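Local coordinates for protein nitrite oxidoreductase subunit B (Kuenenia stuttgartiensis, PDB 7B04) that probably carries electrons from nitrite oxidation in its partner catalytic subunit along a chain of iron-sulfur clusters toward a heme-bearing subunit, at residues Y68-S74 and E138-F144; W128-P134 and V215-K221; T249-E255 and R346-I351. All coordinates share one frame; numbering follows the deposited sequence.

How the contacts relate
Contact 1 is buried core packing, whereas contacts 2 and 3 are only partly buried. Contacts 1 and 2 are neighbours whose segments alternate along the chain, their centres about 16 Å apart; both draw on the long loop between helix 116-123 and strand 159-160, and they touch where W139 packs on K221 and its NE1 meets P134 O. Contact 3 stands well away, about 32 and 34 Å centre to centre, at the other end of the row of clusters. The chemistry differs accordingly: rings, prolines and a glutamine in contact 1, a lysine on a tyrosine face beside a cluster-binding cysteine in contact 2, a backbone bridge and a salt bridge in contact 3.

Contact 1: Y68-S74 and E138-F144; sequences YGGFPQS and EWRSPNF
P72 lies over one face of the W139 indole while F71 meets that indole at its edge, two loops packing together in an iron-sulfur subunit of the NarH family. P72 CG sits 3.5 Å from the centroid of W139's six-membered ring, a CH-pi contact that suits the rigid pyrrolidine, and the F71-P72 peptide is cis. The rings of F71 and W139 form an offset edge-to-face pair with planes at 70°, the edge of W139 turned to the face of F71. Because F71 holds CG anti to its N (chi1 172°), the ring crosses to the partner loop, where CD1 touches P142 CB at 3.9 Å. The F144 ring takes Q73 CB over one face and G70 N at its edge. Glycine fits at G69, where a CB would probably come too close to F144 O. Where subunit A covers the loops, R140 forms a salt bridge with D1120 of that chain. Q73 joins the loops through backbone and side chain: its N donates to E138 O (3.0 Å), and its extended chain brings NE2 to R140 O at 2.9 Å in a nearly straight bond (173°), from above the carbonyl plane, not on a lone pair.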
loop_
_atom_site.group_PDB
_atom_site.type_symbol
_atom_site.label_atom_id
_atom_site.label_comp_id
_atom_site.label_asym_id
_atom_site.label_seq_id
_atom_site.Cartn_x
_atom_site.Cartn_y
_atom_site.Cartn_z
ATOM N N TYR A 68 18.775 -6.107 -1.247
ATOM C CA TYR A 68 18.774 -6.597 0.128
ATOM C C TYR A 68 17.523 -7.386 0.494
ATOM O O TYR A 68 17.571 -8.190 1.434
ATOM C CB TYR A 68 18.932 -5.428 1.102
ATOM C CG TYR A 68 20.297 -4.775 1.072
ATOM C CD1 TYR A 68 21.404 -5.411 1.617
ATOM C CD2 TYR A 68 20.475 -3.521 0.504
ATOM C CE1 TYR A 68 22.653 -4.819 1.592
ATOM C CE2 TYR A 68 21.718 -2.920 0.475
ATOM C CZ TYR A 68 22.803 -3.572 1.021
ATOM O OH TYR A 68 24.041 -2.973 0.992
ATOM N N GLY A 69 16.412 -7.185 -0.219
ATOM C CA GLY A 69 15.152 -7.776 0.173
ATOM C C GLY A 69 14.953 -9.198 -0.322
ATOM O O GLY A 69 15.642 -9.674 -1.218
ATOM N N GLY A 70 13.994 -9.884 0.300
ATOM C CA GLY A 70 13.638 -11.230 -0.113
ATOM C C GLY A 70 12.578 -11.916 0.727
ATOM O O GLY A 70 12.431 -11.617 1.917
ATOM N N PHE A 71 11.853 -12.854 0.122
ATOM C CA PHE A 71 10.915 -13.720 0.834
ATOM C C PHE A 71 11.075 -15.137 0.305
ATOM O O PHE A 71 10.700 -15.406 -0.856
ATOM C CB PHE A 71 9.469 -13.270 0.674
ATOM C CG PHE A 71 8.469 -14.247 1.235
ATOM C CD1 PHE A 71 8.289 -14.357 2.604
ATOM C CD2 PHE A 71 7.742 -15.082 0.401
ATOM C CE1 PHE A 71 7.382 -15.266 3.128
ATOM C CE2 PHE A 71 6.836 -15.992 0.924
ATOM C CZ PHE A 71 6.657 -16.082 2.287
ATOM N N PRO A 72 11.625 -16.069 1.094
ATOM C CA PRO A 72 12.069 -15.909 2.483
ATOM C C PRO A 72 13.321 -15.045 2.561
ATOM O O PRO A 72 13.943 -14.786 1.523
ATOM C CB PRO A 72 12.364 -17.357 2.920
ATOM C CG PRO A 72 11.707 -18.225 1.872
ATOM C CD PRO A 72 11.859 -17.441 0.625
ATOM N N GLN A 73 13.689 -14.634 3.767
ATOM C CA GLN A 73 14.766 -13.661 3.938
ATOM C C GLN A 73 16.077 -14.159 3.334
ATOM O O GLN A 73 16.572 -15.239 3.683
ATOM C CB GLN A 73 14.937 -13.358 5.422
ATOM C CG GLN A 73 13.606 -13.125 6.124
ATOM C CD GLN A 73 13.711 -13.146 7.631
ATOM O OE1 GLN A 73 14.799 -13.281 8.189
ATOM N NE2 GLN A 73 12.574 -13.014 8.301
ATOM N N SER A 74 16.633 -13.351 2.434
ATOM C CA SER A 74 17.924 -13.611 1.796
ATOM C C SER A 74 17.936 -14.956 1.069
ATOM O O SER A 74 18.916 -15.702 1.111
ATOM C CB SER A 74 19.054 -13.533 2.819
ATOM O OG SER A 74 19.211 -12.214 3.303
ATOM N N GLU A 138 12.569 -17.673 9.016
ATOM C CA GLU A 138 13.014 -17.072 7.766
ATOM C C GLU A 138 11.860 -16.784 6.819
ATOM O O GLU A 138 12.061 -16.094 5.814
ATOM C CB GLU A 138 14.022 -17.986 7.057
ATOM C CG GLU A 138 15.237 -18.362 7.884
ATOM C CD GLU A 138 16.191 -19.271 7.129
ATOM O OE1 GLU A 138 15.907 -19.588 5.953
ATOM O OE2 GLU A 138 17.222 -19.669 7.707
ATOM N N TRP A 139 10.659 -17.274 7.124
ATOM C CA TRP A 139 9.461 -16.926 6.376
ATOM C C TRP A 139 8.784 -15.670 6.902
ATOM O O TRP A 139 7.853 -15.169 6.262
ATOM C CB TRP A 139 8.465 -18.092 6.398
ATOM C CG TRP A 139 8.971 -19.314 5.701
ATOM C CD1 TRP A 139 9.575 -20.394 6.275
ATOM C CD2 TRP A 139 8.922 -19.584 4.293
ATOM N NE1 TRP A 139 9.904 -21.319 5.315
ATOM C CE2 TRP A 139 9.514 -20.846 4.090
ATOM C CE3 TRP A 139 8.435 -18.880 3.187
ATOM C CZ2 TRP A 139 9.631 -21.420 2.826
ATOM C CZ3 TRP A 139 8.550 -19.454 1.933
ATOM C CH2 TRP A 139 9.146 -20.710 1.763
ATOM N N ARG A 140 9.227 -15.149 8.044
ATOM C CA ARG A 140 8.712 -13.883 8.531
ATOM C C ARG A 140 9.187 -12.748 7.627
ATOM O O ARG A 140 10.059 -12.922 6.769
ATOM C CB ARG A 140 9.166 -13.640 9.970
ATOM C CG ARG A 140 9.091 -14.868 10.859
ATOM C CD ARG A 140 9.585 -14.572 12.269
ATOM N NE ARG A 140 11.022 -14.328 12.322
ATOM C CZ ARG A 140 11.666 -13.926 13.412
ATOM N NH1 ARG A 140 11.001 -13.722 14.541
ATOM N NH2 ARG A 140 12.978 -13.731 13.373
ATOM N N SER A 141 8.593 -11.571 7.830
ATOM C CA SER A 141 8.981 -10.364 7.108
ATOM C C SER A 141 8.885 -10.562 5.600
ATOM O O SER A 141 9.915 -10.567 4.916
ATOM C CB SER A 141 10.403 -9.957 7.489
ATOM O OG SER A 141 10.512 -9.746 8.886
ATOM N N PRO A 142 7.684 -10.743 5.045
ATOM C CA PRO A 142 7.586 -10.938 3.590
ATOM C C PRO A 142 8.074 -9.744 2.791
ATOM O O PRO A 142 8.530 -9.917 1.654
ATOM C CB PRO A 142 6.086 -11.192 3.371
ATOM C CG PRO A 142 5.557 -11.594 4.710
ATOM C CD PRO A 142 6.370 -10.825 5.700
ATOM N N ASN A 143 7.999 -8.536 3.352
ATOM C CA ASN A 143 8.537 -7.337 2.721
ATOM C C ASN A 143 9.913 -6.977 3.263
ATOM O O ASN A 143 10.279 -5.796 3.297
ATOM C CB ASN A 143 7.577 -6.161 2.892
ATOM C CG ASN A 143 7.625 -5.197 1.721
ATOM O OD1 ASN A 143 8.464 -5.329 0.829
ATOM N ND2 ASN A 143 6.720 -4.225 1.715
ATOM N N PHE A 144 10.664 -7.981 3.716
ATOM C CA PHE A 144 12.021 -7.793 4.212
ATOM C C PHE A 144 12.832 -6.907 3.275
ATOM O O PHE A 144 12.854 -7.123 2.061
ATOM C CB PHE A 144 12.689 -9.161 4.366
ATOM C CG PHE A 144 14.085 -9.108 4.910
ATOM C CD1 PHE A 144 14.319 -8.756 6.228
ATOM C CD2 PHE A 144 15.165 -9.436 4.106
ATOM C CE1 PHE A 144 15.605 -8.717 6.730
ATOM C CE2 PHE A 144 16.453 -9.400 4.602
ATOM C CZ PHE A 144 16.674 -9.040 5.916
HETATM O O HOH W 1 15.796 -18.349 3.889
HETATM O O HOH W 2 14.800 -14.226 11.049
#

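Contact 2: W128-P134 and V215-K221; sequences WAVGYIP and VEQCPYK. With SF4 (iron/sulfur cluster), chain Z.
The extended backbone of G131 to I133 runs past the last turn of helix 213-217, with G131 CA 4.5 Å from Q217 CA and a weak hydrogen bond from Y132 N to E216 O at 2.9 Å. Glycine suits position 131, since a CB there would run into E216 O. The main side-chain meeting is that of K221 with Y132: the ammonium NZ stands over the ring face, 3.8 Å from the ring centroid of Y132 and 18° off the normal, a cation-pi contact to which CE adds a CH-pi touch. Y132 turns its CG between its own N and carbonyl carbon (chi1 72°), which brings the ring back under the lysine although CB points away. K221 NZ also donates to Y132 O, though the modelled bond is doubtfully short. Nearer its backbone, K221 CD rests on P134 CG at 3.7 Å, while I133 CG1 packs on E216 CB at 3.6 Å; the carboxylate of E216 has its salt bridge with K213. Beyond the helix, C218 begins the type I turn that ends at K221, and its SG binds FE1 of the cluster at 2.3 Å, the final cysteine of a ferredoxin-type Cys-Pro motif. The pi face of Y132, and probably its carbonyl, would thus favour a charged ammonium at the end of the turn that begins with cluster ligand C218.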
loop_
_atom_site.group_PDB
_atom_site.type_symbol
_atom_site.label_atom_id
_atom_site.label_comp_id
_atom_site.label_asym_id
_atom_site.label_seq_id
_atom_site.Cartn_x
_atom_site.Cartn_y
_atom_site.Cartn_z
ATOM N N TRP A 128 19.075 -35.099 -5.150
ATOM C CA TRP A 128 18.926 -34.696 -6.542
ATOM C C TRP A 128 19.393 -33.264 -6.776
ATOM O O TRP A 128 19.801 -32.922 -7.892
ATOM C CB TRP A 128 17.477 -34.880 -6.982
ATOM C CG TRP A 128 17.120 -36.324 -7.183
ATOM C CD1 TRP A 128 16.200 -37.049 -6.482
ATOM C CD2 TRP A 128 17.691 -37.222 -8.145
ATOM N NE1 TRP A 128 16.157 -38.339 -6.952
ATOM C CE2 TRP A 128 17.063 -38.472 -7.972
ATOM C CE3 TRP A 128 18.672 -37.089 -9.132
ATOM C CZ2 TRP A 128 17.381 -39.580 -8.755
ATOM C CZ3 TRP A 128 18.983 -38.189 -9.911
ATOM C CH2 TRP A 128 18.341 -39.419 -9.716
ATOM N N ALA A 129 19.345 -32.414 -5.751
ATOM C CA ALA A 129 19.767 -31.030 -5.909
ATOM C C ALA A 129 20.205 -30.472 -4.562
ATOM O O ALA A 129 19.780 -30.952 -3.508
ATOM C CB ALA A 129 18.648 -30.167 -6.501
ATOM N N VAL A 130 21.067 -29.459 -4.612
ATOM C CA VAL A 130 21.466 -28.741 -3.409
ATOM C C VAL A 130 20.330 -27.824 -2.983
ATOM O O VAL A 130 19.531 -27.361 -3.806
ATOM C CB VAL A 130 22.766 -27.949 -3.643
ATOM C CG1 VAL A 130 23.975 -28.855 -3.503
ATOM C CG2 VAL A 130 22.742 -27.287 -5.010
ATOM N N GLY A 131 20.250 -27.559 -1.685
ATOM C CA GLY A 131 19.214 -26.681 -1.188
ATOM C C GLY A 131 19.205 -26.646 0.325
ATOM O O GLY A 131 20.117 -27.147 0.989
ATOM N N TYR A 132 18.146 -26.039 0.851
ATOM C CA TYR A 132 17.942 -25.919 2.286
ATOM C C TYR A 132 16.458 -25.702 2.535
ATOM O O TYR A 132 15.722 -25.252 1.653
ATOM C CB TYR A 132 18.766 -24.770 2.882
ATOM C CG TYR A 132 18.250 -23.390 2.528
ATOM C CD1 TYR A 132 18.605 -22.780 1.332
ATOM C CD2 TYR A 132 17.410 -22.697 3.392
ATOM C CE1 TYR A 132 18.137 -21.521 1.006
ATOM C CE2 TYR A 132 16.935 -21.439 3.072
ATOM C CZ TYR A 132 17.301 -20.856 1.879
ATOM O OH TYR A 132 16.832 -19.603 1.557
ATOM N N ILE A 133 16.029 -26.026 3.751
ATOM C CA ILE A 133 14.661 -25.774 4.190
ATOM C C ILE A 133 14.671 -24.467 4.978
ATOM O O ILE A 133 15.299 -24.408 6.047
ATOM C CB ILE A 133 14.112 -26.927 5.038
ATOM C CG1 ILE A 133 13.960 -28.189 4.188
ATOM C CG2 ILE A 133 12.777 -26.542 5.656
ATOM C CD1 ILE A 133 13.613 -29.424 4.990
ATOM N N PRO A 134 14.019 -23.410 4.497
ATOM C CA PRO A 134 13.953 -22.172 5.281
ATOM C C PRO A 134 13.203 -22.397 6.583
ATOM O O PRO A 134 12.098 -22.944 6.598
ATOM C CB PRO A 134 13.209 -21.202 4.354
ATOM C CG PRO A 134 13.373 -21.776 2.983
ATOM C CD PRO A 134 13.394 -23.262 3.173
ATOM N N VAL A 215 10.249 -28.239 -0.857
ATOM C CA VAL A 215 10.622 -27.049 -0.100
ATOM C C VAL A 215 12.133 -26.963 0.047
ATOM O O VAL A 215 12.709 -25.868 0.032
ATOM C CB VAL A 215 9.920 -27.059 1.273
ATOM C CG1 VAL A 215 10.266 -25.810 2.066
ATOM C CG2 VAL A 215 8.415 -27.190 1.098
ATOM N N GLU A 216 12.799 -28.111 0.179
ATOM C CA GLU A 216 14.241 -28.125 0.399
ATOM C C GLU A 216 15.000 -27.719 -0.858
ATOM O O GLU A 216 15.871 -26.842 -0.813
ATOM C CB GLU A 216 14.682 -29.513 0.872
ATOM C CG GLU A 216 16.160 -29.806 0.667
ATOM C CD GLU A 216 16.722 -30.737 1.724
ATOM O OE1 GLU A 216 17.656 -30.326 2.445
ATOM O OE2 GLU A 216 16.231 -31.879 1.833
ATOM N N GLN A 217 14.687 -28.350 -1.990
ATOM C CA GLN A 217 15.535 -28.277 -3.171
ATOM C C GLN A 217 15.050 -27.289 -4.225
ATOM O O GLN A 217 15.756 -27.081 -5.218
ATOM C CB GLN A 217 15.670 -29.669 -3.802
ATOM C CG GLN A 217 16.628 -30.573 -3.047
ATOM C CD GLN A 217 16.315 -32.045 -3.225
ATOM O OE1 GLN A 217 16.215 -32.794 -2.255
ATOM N NE2 GLN A 217 16.154 -32.466 -4.474
ATOM N N CYS A 218 13.882 -26.686 -4.054
ATOM C CA CYS A 218 13.472 -25.616 -4.960
ATOM C C CYS A 218 14.305 -24.368 -4.699
ATOM O O CYS A 218 14.231 -23.805 -3.599
ATOM C CB CYS A 218 11.993 -25.290 -4.805
ATOM S SG CYS A 218 11.473 -23.853 -5.782
ATOM N N PRO A 219 15.109 -23.907 -5.660
ATOM C CA PRO A 219 15.970 -22.744 -5.395
ATOM C C PRO A 219 15.202 -21.446 -5.231
ATOM O O PRO A 219 15.748 -20.491 -4.664
ATOM C CB PRO A 219 16.885 -22.701 -6.624
ATOM C CG PRO A 219 16.072 -23.330 -7.708
ATOM C CD PRO A 219 15.243 -24.397 -7.043
ATOM N N TYR A 220 13.957 -21.377 -5.703
ATOM C CA TYR A 220 13.147 -20.171 -5.606
ATOM C C TYR A 220 12.221 -20.165 -4.397
ATOM O O TYR A 220 11.563 -19.148 -4.149
ATOM C CB TYR A 220 12.336 -19.986 -6.896
ATOM C CG TYR A 220 13.216 -19.928 -8.122
ATOM C CD1 TYR A 220 13.893 -18.762 -8.457
ATOM C CD2 TYR A 220 13.393 -21.044 -8.930
ATOM C CE1 TYR A 220 14.708 -18.705 -9.570
ATOM C CE2 TYR A 220 14.209 -20.996 -10.045
ATOM C CZ TYR A 220 14.862 -19.824 -10.359
ATOM O OH TYR A 220 15.677 -19.767 -11.464
ATOM N N LYS A 221 12.147 -21.273 -3.656
ATOM C CA LYS A 221 11.450 -21.336 -2.368
ATOM C C LYS A 221 9.959 -21.031 -2.505
ATOM O O LYS A 221 9.355 -20.394 -1.640
ATOM C CB LYS A 221 12.105 -20.402 -1.348
ATOM C CG LYS A 221 13.588 -20.647 -1.172
ATOM C CD LYS A 221 13.838 -22.073 -0.714
ATOM C CE LYS A 221 15.310 -22.427 -0.772
ATOM N NZ LYS A 221 15.552 -23.828 -0.335
HETATM FE FE1 SF4 Z . 10.362 -23.890 -7.761
HETATM FE FE2 SF4 Z . 10.443 -24.173 -10.481
HETATM FE FE3 SF4 Z . 8.105 -23.456 -9.251
HETATM FE FE4 SF4 Z . 9.087 -25.996 -8.954
HETATM S S1 SF4 Z . 8.365 -25.021 -10.887
HETATM S S2 SF4 Z . 8.260 -24.650 -7.314
HETATM S S3 SF4 Z . 11.333 -25.590 -8.929
HETATM S S4 SF4 Z . 10.043 -22.254 -9.318
HETATM O O HOH W 3 19.687 -29.162 3.144
#

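Contact 3: T249-E255 and R346-I351; sequences TDGRPME and RMTQTI
P253 to E255 and Q349 to I351 pass antiparallel and join in a single beta bridge, M254 and T350 forming a non-hydrogen-bonded pair with CA atoms 4.5 Å apart. Two backbone bonds flank it: I351 N to P253 O at 3.0 Å and E255 N to Q349 O at 2.9 Å. Past the bridge, the carboxylate of E255 forms a salt bridge with the guanidinium of R346, whose NH1 and NH2 both lie 2.7 Å from E255 OE1. That one oxygen sits at the guanidinium edge, near its plane, and the carboxylate plane is turned 84° from it; NH2 comes in on the syn side, while the NH1 bond is weak. R346 can do this because its chain bends at chi2 and chi3, and its NE is held by Y93 of subunit A. With an alanine here in place of E255, R346 would probably be left without its carboxylate mate in a buried setting and be freer to turn. Beside the bridge, I351 CD1 packs on P253 CB at 3.9 Å, and T350 CG2 touches R252 CB. The type I' turn from T249 to R252 puts positive phi at D250 and G251, which favours glycine at the latter. An isolated antiparallel bridge thus fastens the dicluster-region loop carrying the type I' turn to a later loop, its arginine packed against C262, a ligand of [4Fe-4S] cluster #1.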
loop_
_atom_site.group_PDB
_atom_site.type_symbol
_atom_site.label_atom_id
_atom_site.label_comp_id
_atom_site.label_asym_id
_atom_site.label_seq_id
_atom_site.Cartn_x
_atom_site.Cartn_y
_atom_site.Cartn_z
ATOM N N THR A 249 -14.384 -14.406 -19.014
ATOM C CA THR A 249 -13.741 -14.492 -20.309
ATOM C C THR A 249 -14.547 -15.362 -21.252
ATOM O O THR A 249 -14.102 -15.631 -22.375
ATOM C CB THR A 249 -12.308 -15.019 -20.174
ATOM O OG1 THR A 249 -12.296 -16.179 -19.339
ATOM C CG2 THR A 249 -11.404 -13.952 -19.574
ATOM N N ASP A 250 -15.735 -15.790 -20.820
ATOM C CA ASP A 250 -16.692 -16.490 -21.686
ATOM C C ASP A 250 -16.059 -17.743 -22.297
ATOM O O ASP A 250 -16.044 -17.938 -23.511
ATOM C CB ASP A 250 -17.211 -15.486 -22.742
ATOM C CG ASP A 250 -18.112 -16.103 -23.817
ATOM O OD1 ASP A 250 -19.341 -16.189 -23.586
ATOM O OD2 ASP A 250 -17.614 -16.349 -24.936
ATOM N N GLY A 251 -15.480 -18.579 -21.432
ATOM C CA GLY A 251 -14.873 -19.826 -21.870
ATOM C C GLY A 251 -13.486 -19.702 -22.460
ATOM O O GLY A 251 -12.872 -20.733 -22.775
ATOM N N ARG A 252 -13.000 -18.481 -22.677
ATOM C CA ARG A 252 -11.666 -18.262 -23.210
ATOM C C ARG A 252 -10.628 -18.354 -22.094
ATOM O O ARG A 252 -10.930 -18.063 -20.933
ATOM C CB ARG A 252 -11.565 -16.895 -23.876
ATOM C CG ARG A 252 -12.304 -16.783 -25.184
ATOM C CD ARG A 252 -12.218 -15.381 -25.744
ATOM N NE ARG A 252 -12.892 -15.295 -27.031
ATOM C CZ ARG A 252 -12.300 -15.507 -28.200
ATOM N NH1 ARG A 252 -13.000 -15.415 -29.319
ATOM N NH2 ARG A 252 -11.009 -15.812 -28.252
ATOM N N PRO A 253 -9.407 -18.779 -22.416
ATOM C CA PRO A 253 -8.339 -18.775 -21.408
ATOM C C PRO A 253 -8.100 -17.371 -20.873
ATOM O O PRO A 253 -7.939 -16.414 -21.634
ATOM C CB PRO A 253 -7.124 -19.305 -22.180
ATOM C CG PRO A 253 -7.716 -20.128 -23.272
ATOM C CD PRO A 253 -8.979 -19.420 -23.671
ATOM N N MET A 254 -8.074 -17.259 -19.551
ATOM C CA MET A 254 -7.936 -15.988 -18.857
ATOM C C MET A 254 -6.577 -15.928 -18.178
ATOM O O MET A 254 -6.081 -16.947 -17.685
ATOM C CB MET A 254 -9.047 -15.835 -17.810
ATOM C CG MET A 254 -9.051 -14.533 -17.027
ATOM S SD MET A 254 -10.516 -14.447 -15.976
ATOM C CE MET A 254 -10.425 -12.765 -15.372
ATOM N N GLU A 255 -5.969 -14.743 -18.159
ATOM C CA GLU A 255 -4.676 -14.621 -17.506
ATOM C C GLU A 255 -4.841 -14.929 -16.028
ATOM O O GLU A 255 -5.916 -14.740 -15.447
ATOM C CB GLU A 255 -4.091 -13.219 -17.699
ATOM C CG GLU A 255 -3.888 -12.810 -19.153
ATOM C CD GLU A 255 -2.972 -11.607 -19.304
ATOM O OE1 GLU A 255 -2.410 -11.152 -18.287
ATOM O OE2 GLU A 255 -2.815 -11.114 -20.441
ATOM N N ARG A 346 -1.719 -5.475 -19.929
ATOM C CA ARG A 346 -2.803 -5.202 -18.985
ATOM C C ARG A 346 -3.891 -4.322 -19.596
ATOM O O ARG A 346 -4.426 -3.422 -18.945
ATOM C CB ARG A 346 -2.266 -4.577 -17.695
ATOM C CG ARG A 346 -1.437 -5.529 -16.848
ATOM C CD ARG A 346 -2.304 -6.327 -15.879
ATOM N NE ARG A 346 -3.287 -7.170 -16.557
ATOM C CZ ARG A 346 -2.997 -8.285 -17.223
ATOM N NH1 ARG A 346 -3.965 -8.978 -17.806
ATOM N NH2 ARG A 346 -1.742 -8.710 -17.305
ATOM N N MET A 347 -4.227 -4.585 -20.858
ATOM C CA MET A 347 -5.372 -3.942 -21.481
ATOM C C MET A 347 -6.631 -4.792 -21.403
ATOM O O MET A 347 -7.738 -4.245 -21.468
ATOM C CB MET A 347 -5.063 -3.604 -22.945
ATOM C CG MET A 347 -3.934 -2.598 -23.112
ATOM S SD MET A 347 -4.292 -1.045 -22.270
ATOM C CE MET A 347 -2.656 -0.329 -22.132
ATOM N N THR A 348 -6.483 -6.106 -21.260
ATOM C CA THR A 348 -7.601 -7.018 -21.078
ATOM C C THR A 348 -7.171 -8.123 -20.125
ATOM O O THR A 348 -5.980 -8.318 -19.867
ATOM C CB THR A 348 -8.072 -7.622 -22.409
ATOM O OG1 THR A 348 -9.228 -8.439 -22.184
ATOM C CG2 THR A 348 -6.970 -8.470 -23.028
ATOM N N GLN A 349 -8.154 -8.855 -19.608
ATOM C CA GLN A 349 -7.871 -10.019 -18.778
ATOM C C GLN A 349 -7.822 -11.314 -19.576
ATOM O O GLN A 349 -7.373 -12.334 -19.045
ATOM C CB GLN A 349 -8.897 -10.142 -17.646
ATOM C CG GLN A 349 -10.313 -9.762 -18.020
ATOM C CD GLN A 349 -11.150 -9.403 -16.809
ATOM O OE1 GLN A 349 -10.681 -9.476 -15.673
ATOM N NE2 GLN A 349 -12.398 -9.016 -17.044
ATOM N N THR A 350 -8.273 -11.300 -20.827
ATOM C CA THR A 350 -8.239 -12.493 -21.657
ATOM C C THR A 350 -6.848 -12.661 -22.255
ATOM O O THR A 350 -6.219 -11.687 -22.678
ATOM C CB THR A 350 -9.281 -12.396 -22.774
ATOM O OG1 THR A 350 -10.578 -12.173 -22.206
ATOM C CG2 THR A 350 -9.308 -13.671 -23.604
ATOM N N ILE A 351 -6.368 -13.903 -22.288
ATOM C CA ILE A 351 -5.042 -14.168 -22.832
ATOM C C ILE A 351 -5.052 -13.922 -24.333
ATOM O O ILE A 351 -5.966 -14.357 -25.047
ATOM C CB ILE A 351 -4.597 -15.602 -22.506
ATOM C CG1 ILE A 351 -4.470 -15.795 -20.996
ATOM C CG2 ILE A 351 -3.271 -15.919 -23.182
ATOM C CD1 ILE A 351 -4.243 -17.231 -20.580
#